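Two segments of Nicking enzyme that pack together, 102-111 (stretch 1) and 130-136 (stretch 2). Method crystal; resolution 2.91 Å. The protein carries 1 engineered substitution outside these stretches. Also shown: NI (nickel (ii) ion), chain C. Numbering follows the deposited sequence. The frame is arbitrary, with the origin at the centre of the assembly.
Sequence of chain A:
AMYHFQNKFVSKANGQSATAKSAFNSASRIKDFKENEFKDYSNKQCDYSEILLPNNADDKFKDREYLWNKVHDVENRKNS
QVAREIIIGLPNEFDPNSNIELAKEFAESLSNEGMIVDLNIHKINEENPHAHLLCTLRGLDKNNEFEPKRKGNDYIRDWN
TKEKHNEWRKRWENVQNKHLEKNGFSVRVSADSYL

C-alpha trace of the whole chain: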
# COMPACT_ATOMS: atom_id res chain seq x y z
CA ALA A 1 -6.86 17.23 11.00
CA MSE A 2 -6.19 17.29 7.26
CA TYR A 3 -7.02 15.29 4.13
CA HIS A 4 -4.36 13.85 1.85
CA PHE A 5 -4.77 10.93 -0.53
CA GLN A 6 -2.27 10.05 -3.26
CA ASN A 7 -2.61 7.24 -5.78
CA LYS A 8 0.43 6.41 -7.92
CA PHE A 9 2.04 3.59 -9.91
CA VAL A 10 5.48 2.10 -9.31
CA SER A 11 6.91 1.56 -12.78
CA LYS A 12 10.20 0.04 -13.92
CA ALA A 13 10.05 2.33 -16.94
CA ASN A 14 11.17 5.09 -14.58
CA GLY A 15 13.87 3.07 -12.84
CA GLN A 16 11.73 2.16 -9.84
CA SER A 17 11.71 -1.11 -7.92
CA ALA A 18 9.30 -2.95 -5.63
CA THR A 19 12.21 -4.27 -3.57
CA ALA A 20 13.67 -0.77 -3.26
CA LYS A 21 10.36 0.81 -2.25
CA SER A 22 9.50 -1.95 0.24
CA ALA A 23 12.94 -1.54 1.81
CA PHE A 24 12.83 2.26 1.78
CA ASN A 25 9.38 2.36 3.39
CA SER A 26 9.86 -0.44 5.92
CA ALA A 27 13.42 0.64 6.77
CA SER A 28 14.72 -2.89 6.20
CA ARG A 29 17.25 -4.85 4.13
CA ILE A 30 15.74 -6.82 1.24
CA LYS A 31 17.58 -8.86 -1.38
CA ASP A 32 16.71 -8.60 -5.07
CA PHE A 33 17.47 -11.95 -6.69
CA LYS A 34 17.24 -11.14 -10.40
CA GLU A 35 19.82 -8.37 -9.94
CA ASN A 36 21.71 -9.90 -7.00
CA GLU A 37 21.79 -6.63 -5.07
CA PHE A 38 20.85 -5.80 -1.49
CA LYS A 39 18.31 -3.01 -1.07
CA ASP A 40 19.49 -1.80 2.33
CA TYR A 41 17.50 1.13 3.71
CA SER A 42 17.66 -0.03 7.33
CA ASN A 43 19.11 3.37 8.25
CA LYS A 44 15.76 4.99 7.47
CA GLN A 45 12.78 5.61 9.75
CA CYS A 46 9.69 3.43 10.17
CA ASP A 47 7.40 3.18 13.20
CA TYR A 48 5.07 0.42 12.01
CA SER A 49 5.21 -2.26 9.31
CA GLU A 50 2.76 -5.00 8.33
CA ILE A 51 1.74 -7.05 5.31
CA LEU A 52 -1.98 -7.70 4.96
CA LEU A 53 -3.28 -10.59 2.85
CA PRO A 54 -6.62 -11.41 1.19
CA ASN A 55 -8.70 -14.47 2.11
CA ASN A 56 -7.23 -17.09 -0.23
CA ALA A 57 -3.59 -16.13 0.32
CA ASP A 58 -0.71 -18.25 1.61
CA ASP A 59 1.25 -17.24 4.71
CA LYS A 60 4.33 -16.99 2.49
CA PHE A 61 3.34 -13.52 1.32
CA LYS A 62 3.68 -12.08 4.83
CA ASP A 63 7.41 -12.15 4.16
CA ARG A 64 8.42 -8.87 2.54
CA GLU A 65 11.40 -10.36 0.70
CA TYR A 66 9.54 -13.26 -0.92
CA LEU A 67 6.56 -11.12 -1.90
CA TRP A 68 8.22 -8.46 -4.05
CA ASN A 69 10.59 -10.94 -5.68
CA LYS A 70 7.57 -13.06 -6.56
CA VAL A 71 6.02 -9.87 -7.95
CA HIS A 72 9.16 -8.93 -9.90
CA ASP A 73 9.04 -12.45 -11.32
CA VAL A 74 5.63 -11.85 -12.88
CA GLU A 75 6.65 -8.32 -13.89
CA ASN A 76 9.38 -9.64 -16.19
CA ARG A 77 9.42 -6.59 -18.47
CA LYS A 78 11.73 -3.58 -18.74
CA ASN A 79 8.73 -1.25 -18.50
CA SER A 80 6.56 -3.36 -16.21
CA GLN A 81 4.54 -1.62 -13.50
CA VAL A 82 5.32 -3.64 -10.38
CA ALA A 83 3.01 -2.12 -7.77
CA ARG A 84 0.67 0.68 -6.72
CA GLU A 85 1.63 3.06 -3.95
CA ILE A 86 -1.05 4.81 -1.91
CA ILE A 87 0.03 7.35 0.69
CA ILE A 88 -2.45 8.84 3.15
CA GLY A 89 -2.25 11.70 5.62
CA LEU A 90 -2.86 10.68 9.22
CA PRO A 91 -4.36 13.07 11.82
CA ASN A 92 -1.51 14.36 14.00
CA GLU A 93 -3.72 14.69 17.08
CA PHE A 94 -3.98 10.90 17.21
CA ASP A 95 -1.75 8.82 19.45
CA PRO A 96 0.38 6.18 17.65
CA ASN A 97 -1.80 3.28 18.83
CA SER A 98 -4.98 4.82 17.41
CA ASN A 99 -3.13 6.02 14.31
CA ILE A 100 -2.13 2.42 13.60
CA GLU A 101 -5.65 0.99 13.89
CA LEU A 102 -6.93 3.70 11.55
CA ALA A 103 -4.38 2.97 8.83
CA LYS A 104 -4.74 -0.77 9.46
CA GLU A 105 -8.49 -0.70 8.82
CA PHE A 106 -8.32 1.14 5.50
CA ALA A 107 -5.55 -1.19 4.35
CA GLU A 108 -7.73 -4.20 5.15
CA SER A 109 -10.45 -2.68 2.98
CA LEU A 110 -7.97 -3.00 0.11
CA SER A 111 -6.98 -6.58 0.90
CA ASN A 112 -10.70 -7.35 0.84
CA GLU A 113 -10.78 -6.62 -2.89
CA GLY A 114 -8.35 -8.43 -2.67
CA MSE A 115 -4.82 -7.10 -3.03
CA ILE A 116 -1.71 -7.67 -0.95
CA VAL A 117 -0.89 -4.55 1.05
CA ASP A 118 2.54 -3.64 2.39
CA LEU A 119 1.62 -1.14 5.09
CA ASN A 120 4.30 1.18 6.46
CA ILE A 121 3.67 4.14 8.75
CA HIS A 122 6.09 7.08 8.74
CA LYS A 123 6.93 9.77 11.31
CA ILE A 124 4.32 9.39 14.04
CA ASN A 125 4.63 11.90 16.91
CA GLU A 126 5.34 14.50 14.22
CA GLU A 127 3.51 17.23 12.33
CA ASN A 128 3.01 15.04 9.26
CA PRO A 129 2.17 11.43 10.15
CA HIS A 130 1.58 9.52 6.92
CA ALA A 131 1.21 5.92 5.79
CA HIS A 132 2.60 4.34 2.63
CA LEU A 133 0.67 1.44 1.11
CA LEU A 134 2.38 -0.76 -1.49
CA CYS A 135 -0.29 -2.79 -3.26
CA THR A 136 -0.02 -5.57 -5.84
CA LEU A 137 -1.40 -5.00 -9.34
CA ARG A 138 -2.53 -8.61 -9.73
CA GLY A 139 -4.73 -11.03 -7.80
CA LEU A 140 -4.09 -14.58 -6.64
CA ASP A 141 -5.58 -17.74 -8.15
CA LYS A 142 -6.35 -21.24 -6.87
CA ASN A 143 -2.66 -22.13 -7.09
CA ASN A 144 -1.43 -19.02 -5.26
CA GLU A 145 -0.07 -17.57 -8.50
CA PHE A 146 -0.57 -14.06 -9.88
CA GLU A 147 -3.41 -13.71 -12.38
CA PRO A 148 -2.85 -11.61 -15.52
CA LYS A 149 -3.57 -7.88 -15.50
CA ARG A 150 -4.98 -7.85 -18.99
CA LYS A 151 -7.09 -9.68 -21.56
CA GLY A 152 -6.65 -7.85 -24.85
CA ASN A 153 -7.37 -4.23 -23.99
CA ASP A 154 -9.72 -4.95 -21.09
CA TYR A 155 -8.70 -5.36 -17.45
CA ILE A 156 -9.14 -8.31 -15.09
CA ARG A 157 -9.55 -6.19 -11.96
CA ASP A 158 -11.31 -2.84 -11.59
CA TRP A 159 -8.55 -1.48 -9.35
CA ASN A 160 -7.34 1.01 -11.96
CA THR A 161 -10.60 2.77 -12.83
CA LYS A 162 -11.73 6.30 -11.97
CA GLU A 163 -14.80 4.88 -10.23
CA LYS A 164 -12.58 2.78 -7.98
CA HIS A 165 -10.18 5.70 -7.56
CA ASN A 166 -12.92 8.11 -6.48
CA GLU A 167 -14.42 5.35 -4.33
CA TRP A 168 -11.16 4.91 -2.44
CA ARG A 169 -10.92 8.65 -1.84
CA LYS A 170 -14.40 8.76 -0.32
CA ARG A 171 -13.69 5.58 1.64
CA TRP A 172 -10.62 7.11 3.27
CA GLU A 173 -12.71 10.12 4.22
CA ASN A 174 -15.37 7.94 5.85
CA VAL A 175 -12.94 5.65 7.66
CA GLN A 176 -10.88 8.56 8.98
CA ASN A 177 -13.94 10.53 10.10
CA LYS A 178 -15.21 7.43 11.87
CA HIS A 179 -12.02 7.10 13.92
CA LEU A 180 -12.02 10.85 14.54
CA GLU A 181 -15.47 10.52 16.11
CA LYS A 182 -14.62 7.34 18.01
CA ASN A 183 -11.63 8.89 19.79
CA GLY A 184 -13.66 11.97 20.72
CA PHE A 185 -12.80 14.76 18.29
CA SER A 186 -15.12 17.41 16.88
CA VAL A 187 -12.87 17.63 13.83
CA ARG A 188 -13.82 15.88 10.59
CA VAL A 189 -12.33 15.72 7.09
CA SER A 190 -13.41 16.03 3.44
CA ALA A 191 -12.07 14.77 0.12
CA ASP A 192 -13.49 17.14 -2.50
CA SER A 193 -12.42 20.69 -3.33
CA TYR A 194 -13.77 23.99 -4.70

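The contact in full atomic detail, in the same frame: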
# COMPACT_ATOMS: atom_id res chain seq x y z
N LEU A 102 -6.28 2.96 12.63
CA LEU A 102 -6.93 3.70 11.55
C LEU A 102 -6.37 3.29 10.20
O LEU A 102 -7.12 2.93 9.29
CB LEU A 102 -6.75 5.21 11.76
CG LEU A 102 -7.17 6.10 10.59
CD1 LEU A 102 -8.64 5.90 10.28
CD2 LEU A 102 -6.87 7.56 10.90
N ALA A 103 -5.05 3.33 10.07
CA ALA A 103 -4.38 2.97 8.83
C ALA A 103 -4.53 1.48 8.54
O ALA A 103 -4.58 1.06 7.39
CB ALA A 103 -2.92 3.36 8.88
N LYS A 104 -4.59 0.68 9.60
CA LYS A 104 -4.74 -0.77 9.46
C LYS A 104 -6.10 -1.13 8.86
O LYS A 104 -6.20 -2.03 8.04
CB LYS A 104 -4.55 -1.48 10.80
CG LYS A 104 -4.73 -2.98 10.72
CD LYS A 104 -4.72 -3.64 12.09
CE LYS A 104 -3.31 -3.86 12.60
NZ LYS A 104 -3.32 -4.68 13.85
N GLU A 105 -7.14 -0.41 9.28
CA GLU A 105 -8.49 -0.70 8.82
C GLU A 105 -8.68 -0.41 7.33
O GLU A 105 -9.25 -1.21 6.60
CB GLU A 105 -9.53 0.06 9.64
CG GLU A 105 -10.96 -0.18 9.17
CD GLU A 105 -12.00 0.43 10.08
OE1 GLU A 105 -11.61 0.95 11.15
OE2 GLU A 105 -13.19 0.37 9.74
N PHE A 106 -8.19 0.75 6.89
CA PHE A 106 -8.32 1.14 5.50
C PHE A 106 -7.52 0.22 4.59
O PHE A 106 -7.91 -0.05 3.46
CB PHE A 106 -7.87 2.59 5.30
CG PHE A 106 -7.91 3.04 3.87
CD1 PHE A 106 -9.12 3.37 3.28
CD2 PHE A 106 -6.75 3.13 3.12
CE1 PHE A 106 -9.17 3.79 1.96
CE2 PHE A 106 -6.80 3.55 1.81
CZ PHE A 106 -8.00 3.88 1.23
N ALA A 107 -6.39 -0.27 5.10
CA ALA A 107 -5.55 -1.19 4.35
C ALA A 107 -6.25 -2.53 4.17
O ALA A 107 -6.11 -3.18 3.14
CB ALA A 107 -4.21 -1.37 5.05
N GLU A 108 -7.00 -2.94 5.19
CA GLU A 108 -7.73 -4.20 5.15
C GLU A 108 -8.92 -4.11 4.20
O GLU A 108 -9.42 -5.13 3.72
CB GLU A 108 -8.19 -4.60 6.55
CG GLU A 108 -7.06 -5.10 7.43
CD GLU A 108 -7.49 -5.31 8.86
OE1 GLU A 108 -8.56 -4.80 9.25
OE2 GLU A 108 -6.75 -5.98 9.61
N SER A 109 -9.37 -2.89 3.93
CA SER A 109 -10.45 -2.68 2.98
C SER A 109 -9.93 -2.82 1.55
O SER A 109 -10.71 -2.96 0.61
CB SER A 109 -11.09 -1.30 3.18
OG SER A 109 -10.16 -0.27 2.93
N LEU A 110 -8.61 -2.80 1.41
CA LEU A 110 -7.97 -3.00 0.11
C LEU A 110 -7.67 -4.48 -0.10
O LEU A 110 -7.79 -4.99 -1.21
CB LEU A 110 -6.69 -2.18 0.00
CG LEU A 110 -6.85 -0.66 0.06
CD1 LEU A 110 -5.50 0.02 -0.09
CD2 LEU A 110 -7.81 -0.19 -1.01
N SER A 111 -7.27 -5.16 0.97
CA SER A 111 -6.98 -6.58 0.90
C SER A 111 -8.26 -7.39 0.79
O SER A 111 -8.23 -8.60 0.55
CB SER A 111 -6.17 -7.03 2.12
OG SER A 111 -6.92 -6.92 3.31
N HIS A 130 2.17 10.09 8.12
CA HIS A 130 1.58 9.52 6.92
C HIS A 130 1.81 8.02 6.84
O HIS A 130 2.63 7.47 7.58
CB HIS A 130 2.11 10.22 5.66
CG HIS A 130 3.59 10.08 5.46
ND1 HIS A 130 4.49 11.04 5.89
CD2 HIS A 130 4.33 9.11 4.87
CE1 HIS A 130 5.71 10.66 5.58
NE2 HIS A 130 5.64 9.49 4.96
N ALA A 131 1.09 7.36 5.94
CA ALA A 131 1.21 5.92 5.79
C ALA A 131 1.31 5.51 4.32
O ALA A 131 0.42 5.80 3.52
CB ALA A 131 0.03 5.22 6.44
N HIS A 132 2.41 4.84 3.98
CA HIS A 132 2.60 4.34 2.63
C HIS A 132 1.97 2.96 2.48
O HIS A 132 2.10 2.12 3.36
CB HIS A 132 4.09 4.25 2.30
CG HIS A 132 4.84 5.54 2.51
ND1 HIS A 132 5.28 6.32 1.46
CD2 HIS A 132 5.22 6.17 3.64
CE1 HIS A 132 5.90 7.38 1.94
NE2 HIS A 132 5.89 7.31 3.26
N LEU A 133 1.29 2.74 1.36
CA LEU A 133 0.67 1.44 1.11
C LEU A 133 1.06 0.88 -0.26
O LEU A 133 0.53 1.30 -1.29
CB LEU A 133 -0.85 1.53 1.22
CG LEU A 133 -1.47 1.66 2.61
CD1 LEU A 133 -1.42 3.09 3.12
CD2 LEU A 133 -2.90 1.15 2.60
N LEU A 134 1.99 -0.07 -0.26
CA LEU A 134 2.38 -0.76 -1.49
C LEU A 134 1.42 -1.91 -1.78
O LEU A 134 1.33 -2.87 -1.01
CB LEU A 134 3.81 -1.29 -1.38
CG LEU A 134 4.91 -0.44 -2.00
CD1 LEU A 134 6.26 -1.12 -1.85
CD2 LEU A 134 4.61 -0.17 -3.47
N CYS A 135 0.72 -1.81 -2.90
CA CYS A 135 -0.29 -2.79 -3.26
C CYS A 135 0.05 -3.50 -4.57
O CYS A 135 0.57 -2.89 -5.50
CB CYS A 135 -1.66 -2.12 -3.38
SG CYS A 135 -2.14 -1.16 -1.93
N THR A 136 -0.26 -4.79 -4.64
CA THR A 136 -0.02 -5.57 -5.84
C THR A 136 -0.99 -5.16 -6.95
O THR A 136 -2.09 -4.68 -6.68
CB THR A 136 -0.17 -7.08 -5.58
OG1 THR A 136 -1.47 -7.36 -5.06
CG2 THR A 136 0.88 -7.55 -4.58
NI NI C . 7.10 8.77 3.84
O HOH W 1 6.94 10.47 2.87
O HOH W 2 8.68 7.96 2.99

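Leu133 is the centre of the contact. It lies on the strand with its CA-to-CB bond toward the helix, and it loses more area to the other stretch than any other residue here, 66 Å². Its CD2 methyl meets three residues of stretch 1. Ala107 CB is closest, 3.8 Å from Leu133 CD2. Leu110 CD1 lies 3.9 Å from Leu133 CD2, and Phe106 CD2 lies 4.4 Å from Leu133 CD2. The leucine has chi1 in m and chi2 in p, and this places CD2 among the three side chains. The methyl meets the Phe106 ring obliquely.

Ala107 suits this place because its side chain is a single methyl. Its CA-to-CB bond points sideways to the strand, yet CB still reaches van der Waals distance of the leucine. Phe106 points toward the strand, with chi1 in t. Its ring gives a broad apolar surface, but Phe106 as a whole has only a small area, 12 Å², covered by stretch 2.

The contact continues along the strand in both directions. Toward its C-terminal end, Leu110 also packs on Cys135, with Leu110 CD1 4.0 Å from Cys135 SG. The same Leu110 methyl therefore touches two strand residues. With chi1 in m and chi2 in t the leucine is extended enough to do so. The cysteine sulfur is polarizable and makes a good apolar neighbour here. Toward the N-terminal end, Ala103 faces Ala131, and their CB atoms, Ala103 CB and Ala131 CB, are 4.3 Å apart. The small side chains go with a close approach of the backbones, since Ala103 CA and Ala131 CA are 7.0 Å apart. The separation grows to 7.5 Å between Ala107 CA and Leu133 CA, and to 8.4 Å between Leu110 CA and Cys135 CA.

The helix and strand run in nearly the same direction, at 25°, with their axes 10.1 Å apart at closest approach. Contacting residues on the strand alternate: Ala131, Leu133 and Cys135 point toward stretch 1, while His132 and Leu134 make no contact with it. No hydrogen bond crosses between the stretches. The contact is apolar packing and buries 198 Å², both sides summed.

The polar groups lie outside this packing. Lys104 points away from the strand and is partly exposed, as are Glu105 and Glu108; none of the three touches stretch 2. Near the end of stretch 1, two serines bond back to the main chain. Ser109 OG donates to Phe106 O at 2.3 Å, a very short distance, and Ser111 OG donates to Glu108 O at 3.1 Å.

On the strand, His130 and His132 are out of reach of the helix and bind the nickel ion instead. His130 NE2 and His132 NE2 each lie 2.0 Å from NI. Imidazole nitrogens are common metal ligands. Two waters, each with its O atom 2.0 Å from NI, and one atom from elsewhere in the structure also bind the ion.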